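PDB 6BWE: putative fimbrial associated sortase-like protein from Corynebacterium diphtheriae, which probably acts as a membrane-bound sortase of the pilus-assembling class, a transpeptidase that joins pilin subunits to one another through an acyl-thioester enzyme intermediate. Local coordinates for residues 32-37 and 111-116; 105-110 and 122-127; 159-164 and 199-204. The protein carries 2 engineered substitutions. All coordinates share one frame; numbering follows the deposited sequence. Where two conformers were deposited one is given.

Interaction 1 (32-37 and 111-116); sequences EAARQY and SALPVG
Helix 24-39, at the N-terminal end of this fragment holding the sortase domain, lies against the loop between strands 105-107 and 123-125, and Ala34 and Tyr37 of the helix meet Leu113 and Val115 there. Leu113 CD1 sits between the two helical side chains, 3.6 Å from Tyr37 CD2 and 3.9 Å from Ala34 CB. The leucine crosses the tyrosine at about a right angle, and Tyr37 CG stands anti to its backbone N (chi1 170°), which brings the CD2 side of the ring to Leu113. On the other flank Val115 CG1 packs on Ala34 CB at 4.0 Å. An inverse gamma turn centred on Pro114, closed by Val115 N to Leu113 O, separates these two apolar loop residues yet leaves both facing the helix. Polar links run at the margins through water. Two waters in the guanidinium plane of Arg35, one at NE and one at NH2, both reach Val115 O. A third water joins Tyr37 OH to Ser111 O. Next along the helix, Asn38 OD1 accepts from Leu113 N; helix 59-66 covers Leu113 through Tyr64, strand 147-152 backs Val115 through Val152, and Pro60 of the second subunit packs on Tyr37.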
# COMPACT_ATOMS: atom_id res chain seq x y z
N GLU A 32 -7.80 -6.04 17.84
CA GLU A 32 -7.68 -7.17 16.96
C GLU A 32 -8.12 -6.81 15.54
O GLU A 32 -7.46 -7.16 14.57
CB GLU A 32 -8.49 -8.37 17.48
CG GLU A 32 -7.68 -9.24 18.45
CD GLU A 32 -6.53 -9.95 17.73
OE1 GLU A 32 -6.80 -10.88 16.91
OE2 GLU A 32 -5.35 -9.56 17.95
N ALA A 33 -9.25 -6.12 15.44
CA ALA A 33 -9.72 -5.69 14.11
C ALA A 33 -8.70 -4.80 13.41
O ALA A 33 -8.52 -4.90 12.19
CB ALA A 33 -11.05 -4.96 14.21
N ALA A 34 -8.04 -3.93 14.17
CA ALA A 34 -7.02 -3.05 13.56
C ALA A 34 -5.75 -3.79 13.15
O ALA A 34 -5.12 -3.44 12.14
CB ALA A 34 -6.66 -1.94 14.50
N ARG A 35 -5.36 -4.77 13.93
CA ARG A 35 -4.26 -5.66 13.52
C ARG A 35 -4.60 -6.44 12.23
O ARG A 35 -3.75 -6.57 11.36
CB ARG A 35 -3.91 -6.67 14.61
CG ARG A 35 -3.26 -6.07 15.81
CD ARG A 35 -3.00 -7.14 16.87
NE ARG A 35 -2.79 -6.45 18.13
CZ ARG A 35 -3.57 -6.51 19.22
NH1 ARG A 35 -4.64 -7.30 19.28
NH2 ARG A 35 -3.23 -5.78 20.27
N GLN A 36 -5.82 -6.93 12.12
CA GLN A 36 -6.29 -7.56 10.88
C GLN A 36 -6.24 -6.57 9.67
O GLN A 36 -5.74 -6.92 8.57
CB GLN A 36 -7.70 -8.11 11.05
CG GLN A 36 -8.27 -8.70 9.77
CD GLN A 36 -9.62 -9.37 9.92
OE1 GLN A 36 -9.77 -10.59 9.73
NE2 GLN A 36 -10.61 -8.57 10.21
N TYR A 37 -6.74 -5.36 9.89
CA TYR A 37 -6.67 -4.30 8.88
C TYR A 37 -5.20 -4.12 8.43
O TYR A 37 -4.91 -4.12 7.22
CB TYR A 37 -7.27 -2.97 9.38
CG TYR A 37 -6.99 -1.83 8.43
CD1 TYR A 37 -7.82 -1.55 7.38
CD2 TYR A 37 -5.80 -1.10 8.54
CE1 TYR A 37 -7.52 -0.56 6.47
CE2 TYR A 37 -5.48 -0.11 7.64
CZ TYR A 37 -6.33 0.17 6.61
OH TYR A 37 -5.99 1.18 5.72
N SER A 111 -0.33 3.50 5.44
CA SER A 111 0.58 2.98 6.44
C SER A 111 -0.28 2.28 7.49
O SER A 111 -1.49 2.53 7.58
CB SER A 111 1.44 4.09 7.06
OG SER A 111 0.65 5.02 7.85
N ALA A 112 0.34 1.39 8.27
CA ALA A 112 -0.38 0.63 9.29
C ALA A 112 -0.94 1.59 10.36
O ALA A 112 -0.37 2.64 10.66
CB ALA A 112 0.54 -0.38 9.96
N LEU A 113 -2.08 1.21 10.90
CA LEU A 113 -2.63 1.88 12.06
C LEU A 113 -1.73 1.64 13.28
O LEU A 113 -1.08 0.59 13.37
CB LEU A 113 -4.01 1.29 12.35
CG LEU A 113 -5.11 1.57 11.33
CD1 LEU A 113 -6.28 0.66 11.66
CD2 LEU A 113 -5.52 3.03 11.35
N PRO A 114 -1.68 2.62 14.23
CA PRO A 114 -0.62 2.54 15.25
C PRO A 114 -1.05 1.69 16.44
O PRO A 114 -1.30 2.21 17.52
CB PRO A 114 -0.40 4.01 15.61
CG PRO A 114 -1.75 4.62 15.46
CD PRO A 114 -2.25 3.98 14.17
N VAL A 115 -1.13 0.38 16.19
CA VAL A 115 -1.45 -0.64 17.20
C VAL A 115 -0.29 -1.62 17.42
O VAL A 115 -0.47 -2.60 18.10
CB VAL A 115 -2.75 -1.38 16.86
CG1 VAL A 115 -3.92 -0.43 16.94
CG2 VAL A 115 -2.70 -2.04 15.46
N GLY A 116 0.89 -1.32 16.85
CA GLY A 116 2.08 -2.16 17.03
C GLY A 116 2.02 -3.42 16.17
O GLY A 116 1.00 -3.69 15.51
O HOH W 1 -1.36 -3.76 20.35
O HOH W 2 -0.03 -5.47 17.67
O HOH W 3 -3.71 2.75 6.01

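Interaction 2 (105-110 and 122-127); sequences LGHLYG and PVITGH
Gly106 O is gripped mainly by Thr125 N, at 2.8 Å and almost straight (178° at the hydrogen), with the donor in the carbonyl plane. Ile124 CA adds a CA-H...O contact to the same oxygen; an approach by Thr125 OG1 is weak and doubtful, since that residue has two conformers. With Gly106 N to Thr125 O (2.8 Å) this makes a hydrogen-bonded antiparallel pair between 105-107 and 123-125, neighbouring strands of the sortase beta-barrel. Leu108 N to Val123 O, 2.9 Å, extends the ladder past the non-hydrogen-bonded pair His107-Ile124. On the face of that pair, Ile124 CD1 comes to the edge of the His107 imidazole, 4.0 Å from CD2, the two side chains crossing at about a right angle. His107 CG lies anti to its backbone N (chi1 170°), and both ring nitrogens find partners beyond the two strands: ND1 meets Tyr64 OH and NE2 meets Ala112 O. The buried histidine is thereby fixed in rotation while its carbon edge serves the apolar core, which Ile92 of strand 88-94 joins. Strand 123-125 leads through Gly126 to His127, the predicted proton donor/acceptor of the active site, and Gly126 O is held by Thr188 OG1, next to the predicted nucleophile Cys189. Leu105 touches both Ile124 and Gly126. Its CB rests on Ile124 CG2 at 3.8 Å, and its CD2 presses on Gly126 CA at 3.5 Å, closer than usual carbon packing and possible because the glycine has no side chain.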
# COMPACT_ATOMS: atom_id res chain seq x y z
N LEU A 105 -2.95 15.66 14.88
CA LEU A 105 -2.11 14.88 13.99
C LEU A 105 -2.95 14.03 13.09
O LEU A 105 -4.05 13.62 13.44
CB LEU A 105 -1.14 14.03 14.79
CG LEU A 105 -0.23 14.84 15.74
CD1 LEU A 105 0.57 13.91 16.62
CD2 LEU A 105 0.69 15.81 14.99
N GLY A 106 -2.43 13.79 11.89
CA GLY A 106 -3.07 12.95 10.92
C GLY A 106 -2.32 11.64 10.71
O GLY A 106 -1.09 11.60 10.59
N HIS A 107 -3.06 10.54 10.62
CA HIS A 107 -2.47 9.26 10.27
C HIS A 107 -2.45 9.16 8.75
O HIS A 107 -3.47 9.41 8.11
CB HIS A 107 -3.23 8.10 10.90
CG HIS A 107 -2.81 6.78 10.37
ND1 HIS A 107 -3.47 6.14 9.35
CD2 HIS A 107 -1.73 6.01 10.67
CE1 HIS A 107 -2.83 5.02 9.05
NE2 HIS A 107 -1.76 4.93 9.82
N LEU A 108 -1.30 8.80 8.18
CA LEU A 108 -1.17 8.69 6.73
C LEU A 108 -1.75 7.37 6.22
O LEU A 108 -1.18 6.30 6.43
CB LEU A 108 0.29 8.86 6.32
CG LEU A 108 0.65 9.15 4.88
CD1 LEU A 108 -0.20 10.24 4.23
CD2 LEU A 108 2.11 9.52 4.81
N TYR A 109 -2.90 7.47 5.56
CA TYR A 109 -3.54 6.37 4.91
C TYR A 109 -2.53 5.66 3.98
O TYR A 109 -1.80 6.32 3.22
CB TYR A 109 -4.77 6.85 4.11
CG TYR A 109 -5.39 5.68 3.37
CD1 TYR A 109 -6.06 4.68 4.07
CD2 TYR A 109 -5.23 5.56 1.99
CE1 TYR A 109 -6.59 3.57 3.38
CE2 TYR A 109 -5.74 4.48 1.32
CZ TYR A 109 -6.39 3.48 2.00
OH TYR A 109 -6.86 2.43 1.25
N GLY A 110 -2.49 4.35 4.05
CA GLY A 110 -1.49 3.56 3.32
C GLY A 110 -0.34 3.07 4.17
O GLY A 110 0.55 2.38 3.66
N PRO A 122 3.47 2.68 10.93
CA PRO A 122 2.58 3.83 10.89
C PRO A 122 3.35 5.12 10.66
O PRO A 122 4.47 5.27 11.16
CB PRO A 122 1.97 3.87 12.29
CG PRO A 122 2.09 2.47 12.82
CD PRO A 122 3.35 1.93 12.20
N VAL A 123 2.75 6.00 9.87
CA VAL A 123 3.28 7.32 9.67
C VAL A 123 2.24 8.34 10.16
O VAL A 123 1.07 8.30 9.77
CB VAL A 123 3.66 7.54 8.22
CG1 VAL A 123 4.22 8.96 8.05
CG2 VAL A 123 4.65 6.47 7.79
N ILE A 124 2.68 9.21 11.05
CA ILE A 124 1.83 10.17 11.77
C ILE A 124 2.38 11.55 11.41
O ILE A 124 3.57 11.82 11.67
CB ILE A 124 1.96 10.03 13.30
CG1 ILE A 124 1.71 8.60 13.77
CG2 ILE A 124 1.04 11.02 14.01
CD1 ILE A 124 0.40 8.07 13.42
N THR A 125 1.54 12.39 10.82
CA THR A 125 1.93 13.72 10.33
C THR A 125 1.34 14.86 11.16
O THR A 125 0.21 14.77 11.67
CB THR A 125 1.44 13.94 8.88
OG1 THR A 125 0.03 14.23 8.90
CG2 THR A 125 1.74 12.73 8.01
N GLY A 126 2.09 15.95 11.28
CA GLY A 126 1.59 17.16 11.93
C GLY A 126 2.25 18.38 11.32
O GLY A 126 3.37 18.30 10.76
N HIS A 127 1.61 19.51 11.53
CA HIS A 127 2.06 20.77 10.97
C HIS A 127 3.04 21.41 11.92
O HIS A 127 2.96 21.23 13.14
CB HIS A 127 0.92 21.77 10.73
CG HIS A 127 0.25 21.63 9.40
ND1 HIS A 127 0.87 21.08 8.30
CD2 HIS A 127 -1.01 21.94 9.00
CE1 HIS A 127 0.04 21.06 7.28
NE2 HIS A 127 -1.11 21.58 7.67

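Interaction 3 (159-164 and 199-204); sequences YEVDAI and LLVRAH
Val161, Ala203 and Tyr159 form the tight, buried face where segments 159-164 and 199-204, of strands 155-167 and 198-206, pair antiparallel in the sortase beta sheet. Val161 CG1 meets Val201 CG1 at 3.8 Å, and Tyr159 CB lies equally near Ala203 CB, with Ile148 of strand 147-152 closing over Val161 and Ala203. At the far end Ile164, exposed, keeps one 3.9 Å contact, CG2 to Leu199 CD1, while its CG1 stays 4.5 Å from Val201 CG2. A classic beta bulge interrupts the ladder, Asp162 and Ala163 both facing Arg202, whose carbonyl takes Asp162 N and, weakly, Ala163 N. At the bulge, Asp162, with CG between the backbone N and carbonyl carbon (chi1 60°), turns its carboxylate to the side chains of Arg202 and His204 on the partly exposed face. The carboxylate lies along segment 199-204. Arg202 grips OD1 side-on in a salt bridge, NE at 2.9 Å on the syn lone pair and NH2 from above the carboxylate plane, while Ala163 CB lies over one face of the guanidinium, offset toward its rim. OD2 uses its anti lone pair to accept from His204 ND1 at 2.7 Å, with imidazole and carboxylate planes only 10° apart.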
# COMPACT_ATOMS: atom_id res chain seq x y z
N TYR A 159 7.83 3.66 22.10
CA TYR A 159 8.80 3.64 21.02
C TYR A 159 9.99 4.48 21.44
O TYR A 159 9.85 5.37 22.28
CB TYR A 159 8.17 4.20 19.74
CG TYR A 159 7.15 3.25 19.18
CD1 TYR A 159 7.50 2.37 18.16
CD2 TYR A 159 5.84 3.20 19.69
CE1 TYR A 159 6.59 1.44 17.66
CE2 TYR A 159 4.92 2.26 19.21
CZ TYR A 159 5.30 1.40 18.19
OH TYR A 159 4.44 0.46 17.69
N GLU A 160 11.14 4.21 20.84
CA GLU A 160 12.35 4.97 21.11
C GLU A 160 12.97 5.46 19.79
O GLU A 160 13.17 4.67 18.88
CB GLU A 160 13.30 4.07 21.92
CG GLU A 160 14.74 4.50 21.92
CD GLU A 160 15.62 3.59 22.77
OE1 GLU A 160 15.14 3.03 23.79
OE2 GLU A 160 16.80 3.45 22.41
N VAL A 161 13.33 6.74 19.73
CA VAL A 161 13.81 7.35 18.49
C VAL A 161 15.16 6.79 18.09
O VAL A 161 16.05 6.68 18.93
CB VAL A 161 13.93 8.90 18.61
CG1 VAL A 161 14.52 9.51 17.33
CG2 VAL A 161 12.56 9.51 18.90
N ASP A 162 15.28 6.41 16.82
CA ASP A 162 16.53 5.83 16.30
C ASP A 162 17.04 6.48 15.00
O ASP A 162 18.13 6.13 14.55
CB ASP A 162 16.42 4.30 16.11
CG ASP A 162 15.30 3.90 15.15
OD1 ASP A 162 15.28 4.38 14.01
OD2 ASP A 162 14.45 3.09 15.54
N ALA A 163 16.30 7.41 14.42
CA ALA A 163 16.72 8.08 13.19
C ALA A 163 15.96 9.39 13.00
O ALA A 163 14.76 9.51 13.30
CB ALA A 163 16.58 7.19 11.97
N ILE A 164 16.70 10.38 12.52
CA ILE A 164 16.23 11.74 12.33
C ILE A 164 16.78 12.17 10.97
O ILE A 164 17.98 12.26 10.81
CB ILE A 164 16.73 12.67 13.44
CG1 ILE A 164 16.12 12.27 14.78
CG2 ILE A 164 16.35 14.12 13.13
CD1 ILE A 164 16.71 12.99 15.97
N LEU A 199 10.82 16.68 7.75
CA LEU A 199 11.52 16.07 8.87
C LEU A 199 10.85 14.74 9.22
O LEU A 199 9.63 14.72 9.44
CB LEU A 199 11.54 17.01 10.06
CG LEU A 199 12.07 16.43 11.37
CD1 LEU A 199 13.57 16.15 11.26
CD2 LEU A 199 11.76 17.39 12.51
N LEU A 200 11.65 13.66 9.25
CA LEU A 200 11.18 12.30 9.54
C LEU A 200 11.92 11.83 10.78
O LEU A 200 13.17 11.75 10.77
CB LEU A 200 11.46 11.30 8.40
CG LEU A 200 10.51 11.22 7.20
CD1 LEU A 200 10.28 12.58 6.56
CD2 LEU A 200 11.02 10.24 6.15
N VAL A 201 11.15 11.50 11.82
CA VAL A 201 11.69 11.05 13.07
C VAL A 201 11.18 9.61 13.22
O VAL A 201 9.97 9.40 13.38
CB VAL A 201 11.22 11.92 14.25
CG1 VAL A 201 11.63 11.30 15.59
CG2 VAL A 201 11.83 13.31 14.19
N ARG A 202 12.10 8.65 13.13
CA ARG A 202 11.77 7.24 13.17
C ARG A 202 12.09 6.67 14.54
O ARG A 202 13.10 7.04 15.19
CB ARG A 202 12.57 6.50 12.09
CG ARG A 202 12.06 5.10 11.79
CD ARG A 202 12.91 4.37 10.76
NE ARG A 202 14.23 4.02 11.34
CZ ARG A 202 15.34 3.76 10.65
NH1 ARG A 202 15.35 3.74 9.32
NH2 ARG A 202 16.46 3.49 11.32
N ALA A 203 11.25 5.73 14.97
CA ALA A 203 11.40 5.12 16.28
C ALA A 203 11.00 3.66 16.24
O ALA A 203 10.19 3.29 15.38
CB ALA A 203 10.55 5.88 17.28
N HIS A 204 11.54 2.84 17.16
CA HIS A 204 11.26 1.42 17.19
C HIS A 204 10.63 1.06 18.52
O HIS A 204 10.87 1.71 19.52
CB HIS A 204 12.54 0.57 16.92
CG HIS A 204 13.62 0.76 17.94
ND1 HIS A 204 14.58 1.75 17.83
CD2 HIS A 204 13.85 0.14 19.12
CE1 HIS A 204 15.36 1.72 18.90
NE2 HIS A 204 14.93 0.76 19.70

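How the interactions relate
Interactions 1 and 2 interlock, their segments alternating along the chain and their centres 14 Å apart. Ser111 OG, at the start of the loop held by segment 32-37, lies 3.1 Å from Val123 N, a probable hydrogen bond, so the loop is tied to the strand leading to His127; both contacts also touch the second subunit. Interaction 3 belongs to the same sheet as interaction 2 but on another part of it, with nearest atoms about 6 Å apart. It meets interaction 1 where Gly116 CA packs on Tyr159 OH at 3.6 Å. Interaction 2 contains the predicted catalytic His127, whose side chain is about 12 Å from that of Leu199 in interaction 3.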